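Long-range contact in type III restriction-modification enzyme EcoP15I Mod subunit (Escherichia coli, PDB 4ZCF), which methylates the N6 of one adenine in the DNA site 5'-CAGCAG-3' and, together with the Res subunit, supports DNA restriction: residues L58-A70 with S172-I184. Residues are numbered along the deposited sequence; the frame is centred on the assembly and turned at random.
Sequences LNWLGKSYARLLA and SAWLTFIYPRLYI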
ATOM      1  N   LEU A  58      -7.303   2.745 -14.165  1.00 40.65           N
ATOM      2  CA  LEU A  58      -6.855   1.584 -14.937  1.00 39.93           C
ATOM      3  C   LEU A  58      -8.144   0.735 -15.099  1.00 41.96           C
ATOM      4  O   LEU A  58      -8.718   0.244 -14.116  1.00 37.61           O
ATOM      5  CB  LEU A  58      -5.746   0.778 -14.226  1.00 39.90           C
ATOM      6  CG  LEU A  58      -5.302  -0.532 -14.911  1.00 44.69           C
ATOM      7  CD1 LEU A  58      -4.439  -0.251 -16.149  1.00 45.89           C
ATOM      8  CD2 LEU A  58      -4.550  -1.434 -13.943  1.00 45.67           C
ATOM      9  N   ASN A  59      -8.646   0.688 -16.339  1.00 39.99           N
ATOM     10  CA  ASN A  59      -9.870  -0.025 -16.689  1.00 39.25           C
ATOM     11  C   ASN A  59      -9.491  -1.080 -17.680  1.00 40.39           C
ATOM     12  O   ASN A  59      -8.608  -0.863 -18.527  1.00 38.49           O
ATOM     13  CB  ASN A  59     -10.919   0.897 -17.345  1.00 42.59           C
ATOM     14  CG  ASN A  59     -11.129   2.256 -16.715  1.00 67.30           C
ATOM     15  OD1 ASN A  59     -11.657   2.381 -15.601  1.00 56.10           O
ATOM     16  ND2 ASN A  59     -10.790   3.309 -17.460  1.00 63.43           N
ATOM     17  N   TRP A  60     -10.151  -2.231 -17.552  1.00 36.15           N
ATOM     18  CA  TRP A  60      -9.998  -3.367 -18.429  1.00 36.23           C
ATOM     19  C   TRP A  60     -11.316  -4.155 -18.423  1.00 41.95           C
ATOM     20  O   TRP A  60     -12.040  -4.121 -17.417  1.00 40.36           O
ATOM     21  CB  TRP A  60      -8.751  -4.215 -18.024  1.00 34.61           C
ATOM     22  CG  TRP A  60      -8.940  -5.122 -16.848  1.00 35.19           C
ATOM     23  CD1 TRP A  60      -9.355  -6.415 -16.879  1.00 37.89           C
ATOM     24  CD2 TRP A  60      -8.749  -4.796 -15.463  1.00 35.24           C
ATOM     25  NE1 TRP A  60      -9.425  -6.924 -15.602  1.00 37.07           N
ATOM     26  CE2 TRP A  60      -9.099  -5.941 -14.711  1.00 38.13           C
ATOM     27  CE3 TRP A  60      -8.326  -3.639 -14.778  1.00 36.72           C
ATOM     28  CZ2 TRP A  60      -9.046  -5.968 -13.316  1.00 37.26           C
ATOM     29  CZ3 TRP A  60      -8.231  -3.684 -13.393  1.00 37.97           C
ATOM     30  CH2 TRP A  60      -8.571  -4.843 -12.679  1.00 38.45           C
ATOM     31  N   LEU A  61     -11.645  -4.824 -19.556  1.00 41.35           N
ATOM     32  CA  LEU A  61     -12.828  -5.700 -19.711  1.00 41.77           C
ATOM     33  C   LEU A  61     -12.533  -6.941 -18.863  1.00 47.09           C
ATOM     34  O   LEU A  61     -11.525  -7.625 -19.106  1.00 48.22           O
ATOM     35  CB  LEU A  61     -13.016  -6.088 -21.203  1.00 42.04           C
ATOM     36  CG  LEU A  61     -14.089  -7.155 -21.563  1.00 47.41           C
ATOM     37  CD1 LEU A  61     -15.507  -6.580 -21.483  1.00 47.41           C
ATOM     38  CD2 LEU A  61     -13.823  -7.773 -22.950  1.00 48.10           C
ATOM     39  N   GLY A  62     -13.357  -7.169 -17.835  1.00 42.24           N
ATOM     40  CA  GLY A  62     -13.139  -8.255 -16.882  1.00 41.17           C
ATOM     41  C   GLY A  62     -12.913  -7.765 -15.463  1.00 43.71           C
ATOM     42  O   GLY A  62     -12.832  -8.576 -14.535  1.00 43.00           O
ATOM     43  N   LYS A  63     -12.842  -6.424 -15.272  1.00 39.32           N
ATOM     44  CA  LYS A  63     -12.711  -5.792 -13.966  1.00 38.81           C
ATOM     45  C   LYS A  63     -13.925  -6.131 -13.111  1.00 42.62           C
ATOM     46  O   LYS A  63     -13.757  -6.444 -11.929  1.00 41.72           O
ATOM     47  CB  LYS A  63     -12.546  -4.265 -14.107  1.00 40.84           C
ATOM     48  CG  LYS A  63     -12.108  -3.585 -12.818  1.00 46.24           C
ATOM     49  CD  LYS A  63     -11.600  -2.160 -13.025  1.00 59.34           C
ATOM     50  CE  LYS A  63     -11.267  -1.524 -11.684  1.00 74.23           C
ATOM     51  NZ  LYS A  63     -10.458  -0.285 -11.820  1.00 86.16           N
ATOM     52  N   SER A  64     -15.148  -6.070 -13.710  1.00 39.49           N
ATOM     53  CA  SER A  64     -16.413  -6.404 -13.032  1.00 39.68           C
ATOM     54  C   SER A  64     -16.477  -7.885 -12.696  1.00 45.27           C
ATOM     55  O   SER A  64     -17.030  -8.238 -11.652  1.00 46.08           O
ATOM     56  CB  SER A  64     -17.631  -5.968 -13.851  1.00 42.82           C
ATOM     57  OG  SER A  64     -17.546  -6.291 -15.231  1.00 51.23           O
ATOM     58  N   TYR A  65     -15.891  -8.741 -13.573  1.00 42.12           N
ATOM     59  CA  TYR A  65     -15.752 -10.192 -13.428  1.00 42.78           C
ATOM     60  C   TYR A  65     -14.760 -10.525 -12.300  1.00 45.82           C
ATOM     61  O   TYR A  65     -15.023 -11.449 -11.524  1.00 47.99           O
ATOM     62  CB  TYR A  65     -15.295 -10.838 -14.761  1.00 44.85           C
ATOM     63  CG  TYR A  65     -15.238 -12.355 -14.740  1.00 47.42           C
ATOM     64  CD1 TYR A  65     -16.388 -13.118 -14.910  1.00 50.12           C
ATOM     65  CD2 TYR A  65     -14.027 -13.026 -14.598  1.00 48.09           C
ATOM     66  CE1 TYR A  65     -16.342 -14.512 -14.895  1.00 51.47           C
ATOM     67  CE2 TYR A  65     -13.964 -14.419 -14.610  1.00 48.84           C
ATOM     68  CZ  TYR A  65     -15.126 -15.160 -14.748  1.00 56.31           C
ATOM     69  OH  TYR A  65     -15.080 -16.535 -14.762  1.00 55.25           O
ATOM     70  N   ALA A  66     -13.614  -9.806 -12.230  1.00 39.42           N
ATOM     71  CA  ALA A  66     -12.598  -9.980 -11.174  1.00 38.10           C
ATOM     72  C   ALA A  66     -13.170  -9.581  -9.807  1.00 40.52           C
ATOM     73  O   ALA A  66     -12.903 -10.259  -8.822  1.00 40.55           O
ATOM     74  CB  ALA A  66     -11.354  -9.170 -11.487  1.00 38.20           C
ATOM     75  N   ARG A  67     -13.994  -8.520  -9.760  1.00 37.39           N
ATOM     76  CA  ARG A  67     -14.674  -8.061  -8.535  1.00 38.43           C
ATOM     77  C   ARG A  67     -15.678  -9.126  -7.991  1.00 42.20           C
ATOM     78  O   ARG A  67     -15.763  -9.344  -6.780  1.00 40.84           O
ATOM     79  CB  ARG A  67     -15.359  -6.699  -8.759  1.00 39.99           C
ATOM     80  CG  ARG A  67     -14.385  -5.518  -8.695  1.00 57.92           C
ATOM     81  CD  ARG A  67     -15.074  -4.160  -8.659  1.00 76.18           C
ATOM     82  NE  ARG A  67     -15.416  -3.663  -9.997  1.00 89.23           N
ATOM     83  CZ  ARG A  67     -16.637  -3.685 -10.530  1.00105.79           C
ATOM     84  NH1 ARG A  67     -17.664  -4.172  -9.839  1.00 91.15           N
ATOM     85  NH2 ARG A  67     -16.842  -3.215 -11.754  1.00 90.95           N
ATOM     86  N   LEU A  68     -16.392  -9.803  -8.906  1.00 39.56           N
ATOM     87  CA  LEU A  68     -17.346 -10.878  -8.637  1.00 39.53           C
ATOM     88  C   LEU A  68     -16.612 -12.091  -8.045  1.00 43.46           C
ATOM     89  O   LEU A  68     -16.958 -12.544  -6.948  1.00 41.96           O
ATOM     90  CB  LEU A  68     -18.055 -11.263  -9.953  1.00 39.57           C
ATOM     91  CG  LEU A  68     -19.053 -12.418  -9.887  1.00 43.96           C
ATOM     92  CD1 LEU A  68     -20.178 -12.150  -8.857  1.00 43.99           C
ATOM     93  CD2 LEU A  68     -19.612 -12.690 -11.236  1.00 44.95           C
ATOM     94  N   LEU A  69     -15.575 -12.577  -8.772  1.00 40.84           N
ATOM     95  CA  LEU A  69     -14.678 -13.676  -8.399  1.00 41.35           C
ATOM     96  C   LEU A  69     -14.176 -13.597  -6.970  1.00 46.39           C
ATOM     97  O   LEU A  69     -13.968 -14.646  -6.370  1.00 48.63           O
ATOM     98  CB  LEU A  69     -13.468 -13.695  -9.345  1.00 41.73           C
ATOM     99  CG  LEU A  69     -13.342 -14.842 -10.363  1.00 46.72           C
ATOM    100  CD1 LEU A  69     -14.679 -15.152 -11.057  1.00 47.57           C
ATOM    101  CD2 LEU A  69     -12.249 -14.534 -11.384  1.00 45.96           C
ATOM    102  N   ALA A  70     -13.956 -12.379  -6.434  1.00 41.86           N
ATOM    103  CA  ALA A  70     -13.449 -12.154  -5.086  1.00 42.36           C
ATOM    104  C   ALA A  70     -14.535 -12.213  -4.019  1.00 48.72           C
ATOM    105  O   ALA A  70     -14.246 -12.482  -2.843  1.00 48.68           O
ATOM    106  CB  ALA A  70     -12.728 -10.824  -5.024  1.00 43.40           C
ATOM    107  N   SER A 172      -5.517  -7.334 -19.882  1.00 40.12           N
ATOM    108  CA  SER A 172      -6.828  -7.454 -19.234  1.00 38.88           C
ATOM    109  C   SER A 172      -7.083  -8.863 -18.695  1.00 40.77           C
ATOM    110  O   SER A 172      -7.582  -8.982 -17.581  1.00 39.77           O
ATOM    111  CB  SER A 172      -7.953  -6.981 -20.149  1.00 41.69           C
ATOM    112  OG  SER A 172      -7.910  -7.588 -21.424  1.00 47.95           O
ATOM    113  N   ALA A 173      -6.699  -9.927 -19.453  1.00 37.15           N
ATOM    114  CA  ALA A 173      -6.830 -11.324 -19.003  1.00 36.26           C
ATOM    115  C   ALA A 173      -5.941 -11.530 -17.771  1.00 40.38           C
ATOM    116  O   ALA A 173      -6.417 -12.039 -16.735  1.00 39.63           O
ATOM    117  CB  ALA A 173      -6.431 -12.280 -20.112  1.00 36.77           C
ATOM    118  N   TRP A 174      -4.676 -11.024 -17.851  1.00 36.24           N
ATOM    119  CA  TRP A 174      -3.718 -11.060 -16.736  1.00 34.75           C
ATOM    120  C   TRP A 174      -4.234 -10.319 -15.498  1.00 36.29           C
ATOM    121  O   TRP A 174      -4.149 -10.863 -14.405  1.00 36.29           O
ATOM    122  CB  TRP A 174      -2.339 -10.560 -17.168  1.00 32.98           C
ATOM    123  CG  TRP A 174      -1.256 -10.894 -16.180  1.00 33.33           C
ATOM    124  CD1 TRP A 174      -0.504 -12.034 -16.143  1.00 36.15           C
ATOM    125  CD2 TRP A 174      -0.803 -10.073 -15.080  1.00 32.18           C
ATOM    126  NE1 TRP A 174       0.403 -11.971 -15.104  1.00 35.97           N
ATOM    127  CE2 TRP A 174       0.230 -10.784 -14.423  1.00 36.80           C
ATOM    128  CE3 TRP A 174      -1.164  -8.799 -14.595  1.00 31.83           C
ATOM    129  CZ2 TRP A 174       0.907 -10.263 -13.306  1.00 34.90           C
ATOM    130  CZ3 TRP A 174      -0.509  -8.290 -13.477  1.00 32.44           C
ATOM    131  CH2 TRP A 174       0.527  -9.004 -12.859  1.00 33.16           C
ATOM    132  N   LEU A 175      -4.826  -9.118 -15.668  1.00 33.40           N
ATOM    133  CA  LEU A 175      -5.398  -8.333 -14.557  1.00 33.18           C
ATOM    134  C   LEU A 175      -6.637  -8.996 -13.944  1.00 40.07           C
ATOM    135  O   LEU A 175      -6.853  -8.895 -12.734  1.00 40.69           O
ATOM    136  CB  LEU A 175      -5.703  -6.895 -14.988  1.00 33.08           C
ATOM    137  CG  LEU A 175      -4.497  -5.989 -15.353  1.00 37.55           C
ATOM    138  CD1 LEU A 175      -4.962  -4.772 -16.125  1.00 37.89           C
ATOM    139  CD2 LEU A 175      -3.737  -5.509 -14.123  1.00 38.08           C
ATOM    140  N   THR A 176      -7.418  -9.735 -14.768  1.00 38.28           N
ATOM    141  CA  THR A 176      -8.605 -10.479 -14.326  1.00 37.79           C
ATOM    142  C   THR A 176      -8.131 -11.626 -13.425  1.00 42.27           C
ATOM    143  O   THR A 176      -8.798 -11.954 -12.442  1.00 44.42           O
ATOM    144  CB  THR A 176      -9.437 -10.970 -15.548  1.00 39.98           C
ATOM    145  OG1 THR A 176      -9.647  -9.888 -16.459  1.00 35.38           O
ATOM    146  CG2 THR A 176     -10.792 -11.574 -15.150  1.00 33.36           C
ATOM    147  N   PHE A 177      -6.980 -12.228 -13.763  1.00 36.89           N
ATOM    148  CA  PHE A 177      -6.375 -13.316 -12.999  1.00 35.19           C
ATOM    149  C   PHE A 177      -5.827 -12.873 -11.630  1.00 38.03           C
ATOM    150  O   PHE A 177      -6.227 -13.477 -10.633  1.00 36.87           O
ATOM    151  CB  PHE A 177      -5.342 -14.090 -13.842  1.00 36.94           C
ATOM    152  CG  PHE A 177      -4.481 -15.077 -13.073  1.00 38.80           C
ATOM    153  CD1 PHE A 177      -5.046 -16.190 -12.461  1.00 41.94           C
ATOM    154  CD2 PHE A 177      -3.106 -14.897 -12.977  1.00 40.71           C
ATOM    155  CE1 PHE A 177      -4.258 -17.084 -11.741  1.00 43.12           C
ATOM    156  CE2 PHE A 177      -2.325 -15.779 -12.244  1.00 44.08           C
ATOM    157  CZ  PHE A 177      -2.905 -16.868 -11.634  1.00 42.66           C
ATOM    158  N   ILE A 178      -4.951 -11.824 -11.556  1.00 34.83           N
ATOM    159  CA  ILE A 178      -4.387 -11.399 -10.250  1.00 34.95           C
ATOM    160  C   ILE A 178      -5.299 -10.649  -9.305  1.00 36.67           C
ATOM    161  O   ILE A 178      -5.171 -10.857  -8.103  1.00 35.60           O
ATOM    162  CB  ILE A 178      -2.953 -10.777 -10.271  1.00 39.33           C
ATOM    163  CG1 ILE A 178      -2.826  -9.667 -11.309  1.00 40.32           C
ATOM    164  CG2 ILE A 178      -1.846 -11.839 -10.443  1.00 42.62           C
ATOM    165  CD1 ILE A 178      -3.287  -8.311 -10.874  1.00 47.65           C
ATOM    166  N   TYR A 179      -6.132  -9.698  -9.814  1.00 33.80           N
ATOM    167  CA  TYR A 179      -7.029  -8.877  -8.985  1.00 32.97           C
ATOM    168  C   TYR A 179      -7.680  -9.604  -7.783  1.00 36.49           C
ATOM    169  O   TYR A 179      -7.492  -9.123  -6.649  1.00 38.45           O
ATOM    170  CB  TYR A 179      -8.096  -8.121  -9.824  1.00 35.06           C
ATOM    171  CG  TYR A 179      -8.984  -7.209  -8.988  1.00 38.08           C
ATOM    172  CD1 TYR A 179     -10.042  -7.722  -8.242  1.00 39.36           C
ATOM    173  CD2 TYR A 179      -8.726  -5.841  -8.897  1.00 39.34           C
ATOM    174  CE1 TYR A 179     -10.792  -6.915  -7.395  1.00 39.38           C
ATOM    175  CE2 TYR A 179      -9.493  -5.016  -8.073  1.00 40.41           C
ATOM    176  CZ  TYR A 179     -10.527  -5.560  -7.324  1.00 49.83           C
ATOM    177  OH  TYR A 179     -11.297  -4.785  -6.487  1.00 55.50           O
ATOM    178  N   PRO A 180      -8.487 -10.699  -7.956  1.00 29.84           N
ATOM    179  CA  PRO A 180      -9.163 -11.279  -6.789  1.00 27.95           C
ATOM    180  C   PRO A 180      -8.207 -11.902  -5.781  1.00 32.56           C
ATOM    181  O   PRO A 180      -8.507 -11.942  -4.583  1.00 32.32           O
ATOM    182  CB  PRO A 180     -10.117 -12.283  -7.411  1.00 29.29           C
ATOM    183  CG  PRO A 180      -9.465 -12.684  -8.686  1.00 33.79           C
ATOM    184  CD  PRO A 180      -8.875 -11.420  -9.193  1.00 30.33           C
ATOM    185  N   ARG A 181      -7.060 -12.380  -6.267  1.00 29.94           N
ATOM    186  CA  ARG A 181      -6.002 -12.977  -5.450  1.00 30.46           C
ATOM    187  C   ARG A 181      -5.336 -11.931  -4.522  1.00 33.41           C
ATOM    188  O   ARG A 181      -5.298 -12.127  -3.297  1.00 32.02           O
ATOM    189  CB  ARG A 181      -5.014 -13.712  -6.355  1.00 30.85           C
ATOM    190  CG  ARG A 181      -5.640 -14.993  -6.919  1.00 32.53           C
ATOM    191  CD  ARG A 181      -5.055 -15.429  -8.230  1.00 31.59           C
ATOM    192  NE  ARG A 181      -5.598 -16.724  -8.648  1.00 41.70           N
ATOM    193  CZ  ARG A 181      -6.751 -16.888  -9.292  1.00 56.56           C
ATOM    194  NH1 ARG A 181      -7.493 -15.830  -9.629  1.00 32.18           N
ATOM    195  NH2 ARG A 181      -7.182 -18.105  -9.589  1.00 46.76           N
ATOM    196  N   LEU A 182      -4.952 -10.768  -5.097  1.00 28.59           N
ATOM    197  CA  LEU A 182      -4.380  -9.621  -4.385  1.00 27.56           C
ATOM    198  C   LEU A 182      -5.411  -8.996  -3.472  1.00 37.39           C
ATOM    199  O   LEU A 182      -5.061  -8.540  -2.381  1.00 39.45           O
ATOM    200  CB  LEU A 182      -3.907  -8.573  -5.396  1.00 26.90           C
ATOM    201  CG  LEU A 182      -2.692  -8.920  -6.290  1.00 30.19           C
ATOM    202  CD1 LEU A 182      -2.287  -7.718  -7.073  1.00 30.73           C
ATOM    203  CD2 LEU A 182      -1.477  -9.435  -5.464  1.00 25.03           C
ATOM    204  N   TYR A 183      -6.699  -8.980  -3.909  1.00 36.26           N
ATOM    205  CA  TYR A 183      -7.804  -8.454  -3.126  1.00 36.79           C
ATOM    206  C   TYR A 183      -7.991  -9.244  -1.838  1.00 39.40           C
ATOM    207  O   TYR A 183      -8.027  -8.637  -0.769  1.00 40.64           O
ATOM    208  CB  TYR A 183      -9.099  -8.384  -3.970  1.00 40.23           C
ATOM    209  CG  TYR A 183     -10.251  -7.718  -3.244  1.00 43.83           C
ATOM    210  CD1 TYR A 183     -10.420  -6.335  -3.281  1.00 46.17           C
ATOM    211  CD2 TYR A 183     -11.129  -8.463  -2.458  1.00 44.85           C
ATOM    212  CE1 TYR A 183     -11.462  -5.711  -2.584  1.00 46.46           C
ATOM    213  CE2 TYR A 183     -12.157  -7.850  -1.742  1.00 46.17           C
ATOM    214  CZ  TYR A 183     -12.342  -6.477  -1.836  1.00 53.20           C
ATOM    215  OH  TYR A 183     -13.367  -5.881  -1.142  1.00 54.39           O
ATOM    216  N   ILE A 184      -8.097 -10.582  -1.924  1.00 36.03           N
ATOM    217  CA  ILE A 184      -8.249 -11.463  -0.742  1.00 36.77           C
ATOM    218  C   ILE A 184      -7.011 -11.469   0.123  1.00 41.58           C
ATOM    219  O   ILE A 184      -7.147 -11.455   1.334  1.00 42.83           O
ATOM    220  CB  ILE A 184      -8.729 -12.927  -1.076  1.00 39.97           C
ATOM    221  CG1 ILE A 184     -10.064 -12.944  -1.899  1.00 40.49           C
ATOM    222  CG2 ILE A 184      -8.832 -13.805   0.200  1.00 39.09           C
ATOM    223  CD1 ILE A 184     -11.353 -12.401  -1.151  1.00 44.90           C
TER
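W60 lays its indole across the flank of helix 171-188 and is packed on both faces. L175 CB sits over the five-membered ring, 3.7 Å from its centroid in a CH-pi contact, while the aliphatic K63 CB covers the opposite face; K63 then runs on, extended, to hydrogen-bond L58 O through NZ. Chi1 of 79° sets CG of W60 between its own N and carbonyl carbon, bringing NE1 round to T176 OG1 (3.1 Å), which lies near the ring plane, but the hydrogen bond is bent, with an N-H...O angle of 135°. T176 OG1 also appears to hydrogen-bond S172 O, although the short distance makes the details doubtful; S172 O accepts T176 N as well. At the far edge of the indole, Y179 CD2 lies in plane, 3.9 Å from W60 CH2. Were W60 replaced by an alanine, T176 OG1 would probably lose its indole donor and a gap would open between L175 and K63. On its other branch, T176 CG2, anti to the backbone N, meets the edge of the Y65 ring at CD2 (3.6 Å); the Y65 hydroxyl hydrogen-bonds D137. The axes of segments 63-70 and 172-184 approach to 8.2 Å, crossing at -34°, a closeness consistent with the small A66 and A70 at the interface: A66 CB packs on Y179 CD1 (3.8 Å), and A70 CB rests between P180 CB and Y183 CD2. Strand 57-60 pairs antiparallel with its counterpart in the second Mod subunit, so the contact joins that intersubunit ladder, through a type II turn and a helix with G62 at its N-cap position, to a helix of the Rossmann-like methyltransferase domain.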